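Local coordinates for protein putative phosphatase (Bacteroides thetaiotaomicron, PDB 3KYA) that is of uncertain function, possibly a phosphatase, and binds zinc ions while joining an N-terminal IPT/TIG domain to a six-bladed beta-propeller, at residues 36-47 with 79-87; 414-423 with 436-444. All coordinates share one frame; numbering follows the deposited sequence. Where two conformers were deposited one is given.

Contact 1 (36-47 with 79-87); sequences IYGENFGTDVSK and EIEITVGEG. With ZN (zinc ion), chain B; EDO (1,2-ethanediol), chain E.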
ATOM      1  N   ILE A  36      11.362 -20.761 -16.276  1.00 12.92           N
ATOM      2  CA  ILE A  36      12.570 -21.142 -16.993  1.00 13.67           C
ATOM      3  C   ILE A  36      12.203 -21.915 -18.257  1.00 13.53           C
ATOM      4  O   ILE A  36      11.509 -22.935 -18.202  1.00 11.93           O
ATOM      5  CB  ILE A  36      13.518 -22.006 -16.105  1.00 13.73           C
ATOM      6  CG1 ILE A  36      13.947 -21.253 -14.840  1.00 15.44           C
ATOM      7  CG2 ILE A  36      14.752 -22.445 -16.909  1.00 14.52           C
ATOM      8  CD1 ILE A  36      14.533 -22.181 -13.746  1.00 16.15           C
ATOM      9  N   TYR A  37      12.654 -21.413 -19.410  1.00 13.48           N
ATOM     10  CA  TYR A  37      12.426 -22.071 -20.701  1.00 13.70           C
ATOM     11  C   TYR A  37      13.622 -22.912 -21.114  1.00 13.61           C
ATOM     12  O   TYR A  37      14.778 -22.558 -20.843  1.00 13.35           O
ATOM     13  CB  TYR A  37      12.201 -21.033 -21.807  1.00 13.68           C
ATOM     14  CG  TYR A  37      10.900 -20.278 -21.744  1.00 14.56           C
ATOM     15  CD1 TYR A  37       9.739 -20.841 -22.246  1.00 16.03           C
ATOM     16  CD2 TYR A  37      10.829 -18.995 -21.202  1.00 15.68           C
ATOM     17  CE1 TYR A  37       8.541 -20.159 -22.218  1.00 17.58           C
ATOM     18  CE2 TYR A  37       9.622 -18.294 -21.176  1.00 16.26           C
ATOM     19  CZ  TYR A  37       8.481 -18.887 -21.687  1.00 17.96           C
ATOM     20  OH  TYR A  37       7.262 -18.239 -21.680  1.00 18.48           O
ATOM     21  N   GLY A  38      13.355 -24.007 -21.806  1.00 13.86           N
ATOM     22  CA  GLY A  38      14.424 -24.882 -22.258  1.00 14.08           C
ATOM     23  C   GLY A  38      13.960 -26.135 -22.967  1.00 14.06           C
ATOM     24  O   GLY A  38      12.931 -26.144 -23.644  1.00 13.93           O
ATOM     25  N   GLU A  39      14.734 -27.202 -22.810  1.00 14.39           N
ATOM     26  CA  GLU A  39      14.434 -28.469 -23.453  1.00 14.88           C
ATOM     27  C   GLU A  39      14.818 -29.638 -22.587  1.00 14.00           C
ATOM     28  O   GLU A  39      15.786 -29.561 -21.836  1.00 13.72           O
ATOM     29  CB  GLU A  39      15.239 -28.607 -24.753  1.00 15.61           C
ATOM     30  CG  GLU A  39      14.949 -27.557 -25.786  1.00 18.58           C
ATOM     31  CD  GLU A  39      15.829 -27.722 -27.018  1.00 21.46           C
ATOM     32  OE1 GLU A  39      17.074 -27.655 -26.881  1.00 23.91           O
ATOM     33  OE2 GLU A  39      15.269 -27.902 -28.118  1.00 24.49           O
ATOM     34  N   ASN A  40      14.051 -30.711 -22.724  1.00 13.48           N
ATOM     35  CA  ASN A  40      14.324 -32.002 -22.110  1.00 13.77           C
ATOM     36  C   ASN A  40      14.144 -32.000 -20.588  1.00 13.47           C
ATOM     37  O   ASN A  40      14.919 -32.631 -19.872  1.00 13.09           O
ATOM     38  CB  ASN A  40      15.744 -32.466 -22.512  1.00 13.63           C
ATOM     39  CG  ASN A  40      15.938 -33.961 -22.404  1.00 14.22           C
ATOM     40  OD1 ASN A  40      14.993 -34.729 -22.505  1.00 14.50           O
ATOM     41  ND2 ASN A  40      17.192 -34.385 -22.231  1.00 15.04           N
ATOM     42  N   PHE A  41      13.118 -31.293 -20.113  1.00 13.50           N
ATOM     43  CA  PHE A  41      12.830 -31.229 -18.680  1.00 13.95           C
ATOM     44  C   PHE A  41      11.901 -32.344 -18.211  1.00 13.98           C
ATOM     45  O   PHE A  41      11.781 -32.592 -16.999  1.00 14.41           O
ATOM     46  CB  PHE A  41      12.173 -29.902 -18.288  1.00 14.18           C
ATOM     47  CG  PHE A  41      13.001 -28.678 -18.564  1.00 15.01           C
ATOM     48  CD1 PHE A  41      14.366 -28.649 -18.293  1.00 17.01           C
ATOM     49  CD2 PHE A  41      12.386 -27.512 -18.974  1.00 15.14           C
ATOM     50  CE1 PHE A  41      15.108 -27.503 -18.520  1.00 16.83           C
ATOM     51  CE2 PHE A  41      13.122 -26.359 -19.181  1.00 16.91           C
ATOM     52  CZ  PHE A  41      14.489 -26.363 -18.947  1.00 17.70           C
ATOM     53  N   GLY A  42      11.235 -33.016 -19.143  1.00 13.66           N
ATOM     54  CA  GLY A  42      10.274 -34.046 -18.758  1.00 13.43           C
ATOM     55  C   GLY A  42       9.012 -33.394 -18.198  1.00 13.29           C
ATOM     56  O   GLY A  42       8.864 -32.176 -18.246  1.00 13.36           O
ATOM     57  N   THR A  43       8.105 -34.209 -17.660  1.00 12.84           N
ATOM     58  CA  THR A  43       6.815 -33.717 -17.161  1.00 12.96           C
ATOM     59  C   THR A  43       6.549 -33.971 -15.662  1.00 12.79           C
ATOM     60  O   THR A  43       5.422 -33.790 -15.192  1.00 13.13           O
ATOM     61  CB  THR A  43       5.672 -34.360 -17.958  1.00 13.10           C
ATOM     62  OG1 THR A  43       5.741 -35.793 -17.827  1.00 11.89           O
ATOM     63  CG2 THR A  43       5.745 -33.979 -19.446  1.00 13.83           C
ATOM     64  N   ASP A  44       7.585 -34.359 -14.921  1.00 12.67           N
ATOM     65  CA  ASP A  44       7.472 -34.676 -13.491  1.00 12.47           C
ATOM     66  C   ASP A  44       8.345 -33.821 -12.569  1.00 12.36           C
ATOM     67  O   ASP A  44       9.572 -33.849 -12.665  1.00 12.15           O
ATOM     68  CB  ASP A  44       7.827 -36.148 -13.259  1.00 12.29           C
ATOM     69  CG  ASP A  44       6.714 -37.096 -13.704  1.00 12.25           C
ATOM     70  OD1 ASP A  44       5.552 -36.847 -13.330  1.00 12.94           O
ATOM     71  OD2 ASP A  44       6.996 -38.099 -14.398  1.00 13.17           O
ATOM     72  N   VAL A  45       7.692 -33.103 -11.658  1.00 11.99           N
ATOM     73  CA  VAL A  45       8.365 -32.347 -10.617  1.00 12.32           C
ATOM     74  C   VAL A  45       9.322 -33.238  -9.798  1.00 12.41           C
ATOM     75  O   VAL A  45      10.413 -32.809  -9.427  1.00 13.09           O
ATOM     76  CB  VAL A  45       7.337 -31.689  -9.671  1.00 13.02           C
ATOM     77  CG1 VAL A  45       8.039 -31.091  -8.454  1.00 14.69           C
ATOM     78  CG2 VAL A  45       6.564 -30.608 -10.414  1.00 13.80           C
ATOM     79  N   SER A  46       8.930 -34.487  -9.556  1.00 11.85           N
ATOM     80  CA  SER A  46       9.753 -35.415  -8.761  1.00 11.96           C
ATOM     81  C   SER A  46      11.118 -35.728  -9.379  1.00 12.30           C
ATOM     82  O   SER A  46      12.031 -36.149  -8.671  1.00 12.25           O
ATOM     83  CB  SER A  46       8.988 -36.722  -8.464  1.00 12.13           C
ATOM     84  OG  SER A  46       8.865 -37.557  -9.607  1.00 11.63           O
ATOM     85  N   LYS A  47      11.268 -35.502 -10.683  1.00 12.10           N
ATOM     86  CA  LYS A  47      12.515 -35.805 -11.377  1.00 12.39           C
ATOM     87  C   LYS A  47      13.355 -34.563 -11.667  1.00 13.00           C
ATOM     88  O   LYS A  47      14.374 -34.653 -12.369  1.00 13.36           O
ATOM     89  CB  LYS A  47      12.209 -36.558 -12.688  1.00 12.18           C
ATOM     90  CG  LYS A  47      11.650 -37.960 -12.487  1.00 11.59           C
ATOM     91  CD  LYS A  47      12.719 -38.891 -11.923  1.00 11.80           C
ATOM     92  CE  LYS A  47      12.245 -40.336 -11.831  1.00 11.97           C
ATOM     93  NZ  LYS A  47      13.334 -41.230 -11.322  1.00  9.60           N
ATOM     94  N   GLU A  79      23.102 -17.793 -10.485  1.00 15.83           N
ATOM     95  CA  GLU A  79      23.396 -18.921 -11.364  0.50 16.32           C
ATOM     96  C   GLU A  79      22.263 -19.935 -11.270  1.00 16.41           C
ATOM     97  O   GLU A  79      21.864 -20.320 -10.171  1.00 16.91           O
ATOM     98  CB  GLU A  79      24.734 -19.571 -11.003  0.50 16.65           C
ATOM     99  CG  GLU A  79      25.926 -18.654 -11.223  0.50 17.60           C
ATOM    100  CD  GLU A  79      27.242 -19.315 -10.890  0.50 19.05           C
ATOM    101  OE1 GLU A  79      27.226 -20.428 -10.321  0.50 20.17           O
ATOM    102  OE2 GLU A  79      28.295 -18.719 -11.203  0.50 21.38           O
ATOM    103  N   ILE A  80      21.730 -20.335 -12.423  1.00 15.83           N
ATOM    104  CA  ILE A  80      20.615 -21.288 -12.492  1.00 15.79           C
ATOM    105  C   ILE A  80      21.127 -22.644 -12.937  1.00 16.03           C
ATOM    106  O   ILE A  80      21.695 -22.769 -14.025  1.00 16.07           O
ATOM    107  CB  ILE A  80      19.519 -20.798 -13.451  1.00 15.29           C
ATOM    108  CG1 ILE A  80      18.993 -19.442 -12.988  1.00 15.97           C
ATOM    109  CG2 ILE A  80      18.384 -21.794 -13.524  1.00 15.90           C
ATOM    110  CD1 ILE A  80      18.070 -18.759 -13.952  1.00 13.79           C
ATOM    111  N   GLU A  81      20.951 -23.657 -12.087  1.00 15.74           N
ATOM    112  CA  GLU A  81      21.424 -25.004 -12.378  1.00 16.31           C
ATOM    113  C   GLU A  81      20.241 -25.940 -12.228  1.00 15.93           C
ATOM    114  O   GLU A  81      19.470 -25.816 -11.266  1.00 15.83           O
ATOM    115  CB  GLU A  81      22.578 -25.380 -11.442  1.00 16.86           C
ATOM    116  CG  GLU A  81      23.205 -26.749 -11.678  1.00 19.62           C
ATOM    117  CD  GLU A  81      24.133 -27.177 -10.545  1.00 22.63           C
ATOM    118  OE1 GLU A  81      25.224 -26.582 -10.380  1.00 26.79           O
ATOM    119  OE2 GLU A  81      23.789 -28.134  -9.827  1.00 25.45           O
ATOM    120  N   ILE A  82      20.073 -26.828 -13.206  1.00 15.03           N
ATOM    121  CA  ILE A  82      18.968 -27.779 -13.215  0.50 14.79           C
ATOM    122  C   ILE A  82      19.507 -29.173 -13.460  1.00 14.79           C
ATOM    123  O   ILE A  82      20.415 -29.355 -14.279  1.00 14.44           O
ATOM    124  CB  ILE A  82      17.927 -27.441 -14.308  0.50 14.62           C
ATOM    125  CG1 ILE A  82      17.280 -26.082 -14.042  0.50 14.14           C
ATOM    126  CG2 ILE A  82      16.831 -28.509 -14.373  0.50 14.88           C
ATOM    127  CD1 ILE A  82      16.200 -25.712 -15.050  0.50 13.41           C
ATOM    128  N   THR A  83      18.966 -30.144 -12.731  1.00 14.71           N
ATOM    129  CA  THR A  83      19.314 -31.543 -12.886  1.00 14.78           C
ATOM    130  C   THR A  83      18.005 -32.287 -13.096  1.00 14.74           C
ATOM    131  O   THR A  83      17.083 -32.170 -12.284  1.00 15.25           O
ATOM    132  CB  THR A  83      20.053 -32.133 -11.670  1.00 15.06           C
ATOM    133  OG1 THR A  83      21.277 -31.426 -11.462  1.00 15.71           O
ATOM    134  CG2 THR A  83      20.361 -33.646 -11.890  1.00 15.19           C
ATOM    135  N   VAL A  84      17.920 -33.009 -14.206  1.00 14.55           N
ATOM    136  CA  VAL A  84      16.757 -33.798 -14.556  1.00 14.24           C
ATOM    137  C   VAL A  84      17.184 -35.262 -14.504  1.00 15.01           C
ATOM    138  O   VAL A  84      18.252 -35.622 -15.009  1.00 14.45           O
ATOM    139  CB  VAL A  84      16.225 -33.437 -15.957  1.00 14.41           C
ATOM    140  CG1 VAL A  84      14.891 -34.172 -16.251  1.00 13.72           C
ATOM    141  CG2 VAL A  84      16.050 -31.929 -16.084  1.00 12.98           C
ATOM    142  N   GLY A  85      16.364 -36.099 -13.872  1.00 14.86           N
ATOM    143  CA  GLY A  85      16.674 -37.514 -13.741  1.00 15.63           C
ATOM    144  C   GLY A  85      17.465 -37.841 -12.488  1.00 15.93           C
ATOM    145  O   GLY A  85      17.853 -36.946 -11.732  1.00 16.22           O
ATOM    146  N   GLU A  86      17.705 -39.132 -12.266  1.00 16.38           N
ATOM    147  CA  GLU A  86      18.413 -39.585 -11.074  1.00 17.07           C
ATOM    148  C   GLU A  86      19.429 -40.664 -11.392  1.00 18.05           C
ATOM    149  O   GLU A  86      19.278 -41.397 -12.363  1.00 18.10           O
ATOM    150  CB  GLU A  86      17.422 -40.144 -10.055  1.00 16.73           C
ATOM    151  CG  GLU A  86      16.279 -39.228  -9.690  1.00 16.90           C
ATOM    152  CD  GLU A  86      15.386 -39.849  -8.634  1.00 17.90           C
ATOM    153  OE1 GLU A  86      15.898 -40.074  -7.517  1.00 18.18           O
ATOM    154  OE2 GLU A  86      14.199 -40.137  -8.922  1.00 16.13           O
ATOM    155  N   GLY A  87      20.464 -40.753 -10.564  1.00 19.34           N
ATOM    156  CA  GLY A  87      21.501 -41.758 -10.730  1.00 20.39           C
ATOM    157  C   GLY A  87      22.148 -41.722 -12.103  1.00 21.20           C
ATOM    158  O   GLY A  87      22.519 -40.655 -12.588  1.00 21.30           O
TER
HETATM  159 ZN    ZN B  22       3.746 -36.997 -14.013  1.00 24.65          ZN
HETATM  160  C1  EDO E   4      20.547 -28.545  -9.555  1.00 38.81           C
HETATM  161  O1  EDO E   4      21.547 -29.297 -10.246  1.00 39.13           O
HETATM  162  C2  EDO E   4      19.951 -29.386  -8.433  1.00 39.42           C
HETATM  163  O2  EDO E   4      20.909 -29.647  -7.407  1.00 39.41           O
HETATM  164  O   HOH W   1      12.467 -38.716  -7.451  1.00 24.27           O
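Two donors grip OE2 of E86: K47 NZ at 2.8 Å, in a salt bridge, and a water at 2.7 Å from OE2 that also donates to the carbonyl O of S46. The ammonium group approaches on the anti side of the carboxylate, 32° out of its plane, and the lysine chain, bent at its second torsion, crosses the glutamate at about a right angle. Beside this surface bridge the backbones meet directly: G85 N donates to K47 O (2.9 Å), and V84 CA adds a weaker C-H contact to the same oxygen. Deeper in, the contact is apolar. I36 and I82 meet tip to tip, with I36 CG2 4.0 Å from I82 CD1. The F41 side chain crosses that of I82 at about a right angle, and V84 CG2 lies at the ring edge, 4.3 Å from F41 CD1. V84 CG1 lies 3.6 Å from F41 O and also covers N40 O, a buried carbonyl without a polar partner. In the same loop, D44 OD1 binds a zinc ion at 1.9 Å. Aliphatic side chains from strands 33-39 and 80-84 meeting in the interior, with I20 of strand 19-28 beside them, are characteristic of the immunoglobulin-like beta-sandwich of IPT/TIG domains.

Contact 2 (414-423 with 436-444); sequences TYAGRGASTS and DLREVARFR. With EDO (1,2-ethanediol), chain C.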
ATOM      1  N   THR A 414       2.491  -3.774   9.119  1.00 14.14           N
ATOM      2  CA  THR A 414       3.463  -4.566   9.855  1.00 14.32           C
ATOM      3  C   THR A 414       4.693  -4.668   8.972  1.00 14.74           C
ATOM      4  O   THR A 414       4.604  -5.139   7.834  1.00 15.40           O
ATOM      5  CB  THR A 414       2.919  -5.944  10.236  1.00 14.01           C
ATOM      6  OG1 THR A 414       1.787  -5.777  11.099  1.00 14.98           O
ATOM      7  CG2 THR A 414       3.974  -6.759  10.980  1.00 13.95           C
ATOM      8  N   TYR A 415       5.835  -4.212   9.493  1.00 14.64           N
ATOM      9  CA  TYR A 415       7.089  -4.166   8.728  1.00 14.26           C
ATOM     10  C   TYR A 415       7.948  -5.408   8.875  1.00 14.12           C
ATOM     11  O   TYR A 415       8.469  -5.932   7.875  1.00 13.86           O
ATOM     12  CB  TYR A 415       7.901  -2.931   9.150  1.00 14.14           C
ATOM     13  CG  TYR A 415       9.277  -2.810   8.516  1.00 15.45           C
ATOM     14  CD1 TYR A 415       9.422  -2.647   7.137  1.00 16.97           C
ATOM     15  CD2 TYR A 415      10.427  -2.820   9.301  1.00 16.24           C
ATOM     16  CE1 TYR A 415      10.689  -2.518   6.557  1.00 17.50           C
ATOM     17  CE2 TYR A 415      11.683  -2.691   8.733  1.00 16.99           C
ATOM     18  CZ  TYR A 415      11.807  -2.540   7.365  1.00 17.23           C
ATOM     19  OH  TYR A 415      13.063  -2.414   6.800  1.00 17.86           O
ATOM     20  N   ALA A 416       8.089  -5.885  10.113  1.00 13.93           N
ATOM     21  CA  ALA A 416       8.955  -7.016  10.408  1.00 13.95           C
ATOM     22  C   ALA A 416       8.450  -7.785  11.615  1.00 14.18           C
ATOM     23  O   ALA A 416       8.023  -7.192  12.618  1.00 14.21           O
ATOM     24  CB  ALA A 416      10.401  -6.524  10.644  1.00 13.53           C
ATOM     25  N   GLY A 417       8.517  -9.106  11.516  1.00 14.22           N
ATOM     26  CA  GLY A 417       8.100 -10.000  12.588  1.00 14.35           C
ATOM     27  C   GLY A 417       6.867 -10.806  12.234  1.00 14.77           C
ATOM     28  O   GLY A 417       6.288 -10.633  11.146  1.00 14.68           O
ATOM     29  N   ARG A 418       6.510 -11.707  13.142  1.00 14.86           N
ATOM     30  CA  ARG A 418       5.350 -12.592  13.011  1.00 15.91           C
ATOM     31  C   ARG A 418       5.431 -13.444  11.729  1.00 16.40           C
ATOM     32  O   ARG A 418       4.418 -13.664  11.054  1.00 16.52           O
ATOM     33  CB  ARG A 418       4.050 -11.768  13.062  1.00 15.96           C
ATOM     34  CG  ARG A 418       3.919 -10.921  14.339  1.00 15.78           C
ATOM     35  CD  ARG A 418       2.685 -10.014  14.295  1.00 16.51           C
ATOM     36  NE  ARG A 418       1.431 -10.762  14.419  1.00 14.79           N
ATOM     37  CZ  ARG A 418       0.784 -10.999  15.564  1.00 16.48           C
ATOM     38  NH1 ARG A 418       1.249 -10.558  16.728  1.00 15.84           N
ATOM     39  NH2 ARG A 418      -0.350 -11.687  15.552  1.00 17.17           N
ATOM     40  N   GLY A 419       6.643 -13.918  11.425  1.00 16.49           N
ATOM     41  CA  GLY A 419       6.921 -14.741  10.256  1.00 16.90           C
ATOM     42  C   GLY A 419       5.834 -15.767   9.964  1.00 17.56           C
ATOM     43  O   GLY A 419       5.541 -16.644  10.795  1.00 17.60           O
ATOM     44  N   ALA A 420       5.257 -15.661   8.773  1.00 18.52           N
ATOM     45  CA  ALA A 420       4.150 -16.544   8.361  1.00 19.04           C
ATOM     46  C   ALA A 420       4.477 -18.026   8.452  1.00 19.50           C
ATOM     47  O   ALA A 420       3.739 -18.795   9.073  1.00 19.93           O
ATOM     48  CB  ALA A 420       3.707 -16.192   6.950  1.00 19.51           C
ATOM     49  N   SER A 421       5.596 -18.433   7.857  1.00 19.46           N
ATOM     50  CA  SER A 421       5.990 -19.839   7.823  0.50 19.47           C
ATOM     51  C   SER A 421       6.402 -20.390   9.178  1.00 19.19           C
ATOM     52  O   SER A 421       6.118 -21.547   9.506  1.00 19.04           O
ATOM     53  CB  SER A 421       7.151 -20.044   6.842  0.50 19.64           C
ATOM     54  OG  SER A 421       6.829 -19.543   5.561  0.50 20.94           O
ATOM     55  N   THR A 422       7.090 -19.572   9.968  1.00 17.93           N
ATOM     56  CA  THR A 422       7.565 -20.045  11.253  1.00 17.73           C
ATOM     57  C   THR A 422       6.438 -20.106  12.294  1.00 17.60           C
ATOM     58  O   THR A 422       6.407 -21.014  13.103  1.00 17.88           O
ATOM     59  CB  THR A 422       8.752 -19.207  11.723  1.00 16.78           C
ATOM     60  OG1 THR A 422       8.447 -17.832  11.504  1.00 16.63           O
ATOM     61  CG2 THR A 422      10.007 -19.611  10.921  1.00 16.43           C
ATOM     62  N   SER A 423       5.520 -19.149  12.239  0.50 17.98           N
ATOM     63  CA  SER A 423       4.373 -19.138  13.154  0.50 18.26           C
ATOM     64  C   SER A 423       3.401 -20.303  12.881  0.50 18.46           C
ATOM     65  O   SER A 423       2.507 -20.554  13.677  0.50 18.18           O
ATOM     66  CB  SER A 423       3.635 -17.801  13.089  0.50 18.15           C
ATOM     67  OG  SER A 423       3.088 -17.560  11.808  0.50 18.12           O
ATOM     68  N   ASP A 436      13.827 -13.400   6.458  1.00 12.82           N
ATOM     69  CA  ASP A 436      12.822 -12.635   5.733  1.00 12.78           C
ATOM     70  C   ASP A 436      11.868 -11.925   6.685  1.00 13.34           C
ATOM     71  O   ASP A 436      11.299 -12.552   7.578  1.00 13.12           O
ATOM     72  CB  ASP A 436      12.080 -13.547   4.741  1.00 13.13           C
ATOM     73  CG  ASP A 436      11.134 -12.781   3.848  1.00 12.26           C
ATOM     74  OD1 ASP A 436      10.086 -12.329   4.342  1.00 12.92           O
ATOM     75  OD2 ASP A 436      11.416 -12.671   2.640  1.00 11.56           O
ATOM     76  N   LEU A 437      11.706 -10.620   6.477  1.00 13.77           N
ATOM     77  CA  LEU A 437      10.912  -9.756   7.375  1.00 14.62           C
ATOM     78  C   LEU A 437       9.504 -10.254   7.768  1.00 15.20           C
ATOM     79  O   LEU A 437       9.140 -10.150   8.950  1.00 15.10           O
ATOM     80  CB  LEU A 437      10.780  -8.335   6.799  1.00 14.55           C
ATOM     81  CG  LEU A 437      12.043  -7.510   6.511  1.00 15.82           C
ATOM     82  CD1 LEU A 437      11.689  -6.049   6.292  1.00 17.77           C
ATOM     83  CD2 LEU A 437      13.099  -7.611   7.626  1.00 15.74           C
ATOM     84  N   ARG A 438       8.730 -10.786   6.808  1.00 15.59           N
ATOM     85  CA  ARG A 438       7.361 -11.224   7.137  0.50 15.83           C
ATOM     86  C   ARG A 438       7.075 -12.706   6.875  1.00 16.06           C
ATOM     87  O   ARG A 438       6.049 -13.216   7.320  1.00 16.24           O
ATOM     88  CB  ARG A 438       6.340 -10.323   6.428  0.50 15.89           C
ATOM     89  CG  ARG A 438       6.440  -8.842   6.825  0.50 15.72           C
ATOM     90  CD  ARG A 438       5.855  -8.517   8.206  0.50 14.73           C
ATOM     91  NE  ARG A 438       4.392  -8.514   8.169  0.50 15.74           N
ATOM     92  CZ  ARG A 438       3.613  -9.427   8.733  0.50 13.97           C
ATOM     93  NH1 ARG A 438       4.131 -10.419   9.439  0.50 12.78           N
ATOM     94  NH2 ARG A 438       2.305  -9.324   8.607  0.50 15.49           N
ATOM     95  N   GLU A 439       7.969 -13.412   6.186  1.00 15.73           N
ATOM     96  CA  GLU A 439       7.778 -14.847   5.960  1.00 15.72           C
ATOM     97  C   GLU A 439       8.445 -15.744   6.986  1.00 14.69           C
ATOM     98  O   GLU A 439       7.993 -16.865   7.194  1.00 15.08           O
ATOM     99  CB  GLU A 439       8.291 -15.265   4.564  1.00 16.19           C
ATOM    100  CG  GLU A 439       7.444 -14.764   3.439  1.00 18.64           C
ATOM    101  CD  GLU A 439       5.968 -15.145   3.604  1.00 20.61           C
ATOM    102  OE1 GLU A 439       5.649 -16.305   3.908  1.00 21.46           O
ATOM    103  OE2 GLU A 439       5.132 -14.252   3.451  1.00 25.38           O
ATOM    104  N   VAL A 440       9.520 -15.269   7.618  1.00 13.60           N
ATOM    105  CA  VAL A 440      10.292 -16.107   8.537  1.00 12.22           C
ATOM    106  C   VAL A 440      10.609 -15.455   9.895  1.00 12.24           C
ATOM    107  O   VAL A 440      10.399 -16.077  10.942  1.00 10.96           O
ATOM    108  CB  VAL A 440      11.636 -16.551   7.866  1.00 12.15           C
ATOM    109  CG1 VAL A 440      12.494 -17.355   8.840  1.00 11.41           C
ATOM    110  CG2 VAL A 440      11.381 -17.366   6.555  1.00 10.11           C
ATOM    111  N   ALA A 441      11.150 -14.232   9.866  1.00 11.84           N
ATOM    112  CA  ALA A 441      11.611 -13.550  11.085  1.00 11.51           C
ATOM    113  C   ALA A 441      10.547 -13.398  12.193  1.00 11.50           C
ATOM    114  O   ALA A 441       9.370 -13.099  11.916  1.00 10.72           O
ATOM    115  CB  ALA A 441      12.184 -12.175  10.732  1.00 11.25           C
ATOM    116  N   ARG A 442      10.985 -13.606  13.437  1.00 11.59           N
ATOM    117  CA  ARG A 442      10.127 -13.413  14.615  1.00 12.05           C
ATOM    118  C   ARG A 442      10.901 -12.786  15.751  1.00 12.56           C
ATOM    119  O   ARG A 442      12.119 -12.922  15.824  1.00 12.61           O
ATOM    120  CB  ARG A 442       9.524 -14.729  15.095  1.00 12.09           C
ATOM    121  CG  ARG A 442       8.506 -15.299  14.134  1.00 12.15           C
ATOM    122  CD  ARG A 442       7.772 -16.489  14.708  1.00 12.06           C
ATOM    123  NE  ARG A 442       8.624 -17.642  14.944  1.00 11.98           N
ATOM    124  CZ  ARG A 442       8.185 -18.810  15.407  1.00 13.74           C
ATOM    125  NH1 ARG A 442       6.903 -18.961  15.730  1.00 12.84           N
ATOM    126  NH2 ARG A 442       9.021 -19.830  15.570  1.00 14.58           N
ATOM    127  N   PHE A 443      10.161 -12.105  16.625  1.00 12.69           N
ATOM    128  CA  PHE A 443      10.692 -11.491  17.832  1.00 12.57           C
ATOM    129  C   PHE A 443       9.858 -11.979  19.009  1.00 12.92           C
ATOM    130  O   PHE A 443       8.832 -12.651  18.814  1.00 12.22           O
ATOM    131  CB  PHE A 443      10.554  -9.961  17.791  1.00 12.77           C
ATOM    132  CG  PHE A 443      11.238  -9.274  16.616  1.00 12.14           C
ATOM    133  CD1 PHE A 443      12.559  -8.853  16.704  1.00 13.53           C
ATOM    134  CD2 PHE A 443      10.526  -8.962  15.455  1.00 12.87           C
ATOM    135  CE1 PHE A 443      13.184  -8.201  15.623  1.00 14.07           C
ATOM    136  CE2 PHE A 443      11.125  -8.298  14.403  1.00 13.11           C
ATOM    137  CZ  PHE A 443      12.461  -7.923  14.479  1.00 13.20           C
ATOM    138  N   ARG A 444      10.316 -11.692  20.229  1.00 12.54           N
ATOM    139  CA  ARG A 444       9.488 -11.879  21.424  1.00 12.70           C
ATOM    140  C   ARG A 444       9.142 -10.433  21.809  1.00 12.91           C
ATOM    141  O   ARG A 444       9.111  -9.567  20.919  1.00 12.36           O
ATOM    142  CB  ARG A 444      10.190 -12.701  22.511  1.00 13.02           C
ATOM    143  CG  ARG A 444      10.589 -14.100  22.014  1.00 13.50           C
ATOM    144  CD  ARG A 444      11.028 -15.042  23.101  1.00 14.10           C
ATOM    145  NE  ARG A 444       9.906 -15.400  23.964  1.00 13.94           N
ATOM    146  CZ  ARG A 444       9.900 -16.409  24.822  1.00 17.48           C
ATOM    147  NH1 ARG A 444      10.964 -17.191  24.960  1.00 19.11           N
ATOM    148  NH2 ARG A 444       8.818 -16.635  25.546  1.00 18.34           N
TER
HETATM  149  C1  EDO C   2      16.037 -12.294   1.730  1.00 29.44           C
HETATM  150  O1  EDO C   2      16.884 -13.427   1.952  1.00 28.17           O
HETATM  151  C2  EDO C   2      14.720 -12.459   2.470  1.00 28.99           C
HETATM  152  O2  EDO C   2      13.944 -13.490   1.853  1.00 29.92           O
HETATM  153  O   HOH W   2       7.403 -12.088  15.894  1.00  9.61           O
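G417 N donates to L437 O over 2.8 Å in a nearly straight bond (167° at the hydrogen), tying together two parts of the chain that link successive blades of the beta-propeller. The link leaves strand 412-415 through a classic beta bulge, where Y415 and A416 both face V403. G417 O in turn takes NH1 of R438, also at 2.8 Å, while CG2 of T414 lies over one face of the same guanidinium. R438 reaches this place through bends at its second and third torsions. L437 CD1 sits over the Y415 ring in a CH-pi contact, 3.9 Å from the centroid and 24° off the normal. The following turn is held by main-chain bonds: G419 N to A441 O (2.9 Å), A420 N to R438 O (3.0 Å) and S421 N to E439 O (2.9 Å).

In helix 422-426, T422 places OG1 between its backbone N and carbonyl carbon (chi1 45°), from where it donates to V440 O at 2.7 Å. R442 slides past this threonine in the opposite direction, one guanidinium face over T422 CB; salt bridges to D433 and D426 anchor it from outside the two segments. Farther out, water accepts from both R418 N and F443 N. The loop 436-441 is shaped by D436, whose O receives V440 N and A441 N, and whose OD1 makes an Asx turn to R438 N and an Asx motif to E439 N, the two donors arriving from opposite faces of the carboxylate plane.

Contacts 1 and 2 hold different domains, their centres about 32 Å apart and their nearest atoms about 18 Å. Contact 1 lies far out, about 43 Å from the centre of the chain, and joins an aliphatic interior between strands to a charged, exposed K47-E86 pair, with zinc ligand D44 in the same loop. Contact 2, about 14 Å from that centre and away from the known zinc-binding residues, is likewise partly buried, but two irregular loop regions make most of it, so backbone carbonyls and arginines dominate, with a smaller apolar part round Y415, A416, L437 and F443. The domains meet near contact 2, where Y31, from the IPT/TIG range that also contains 36-47 and 79-87, touches D436 and E439.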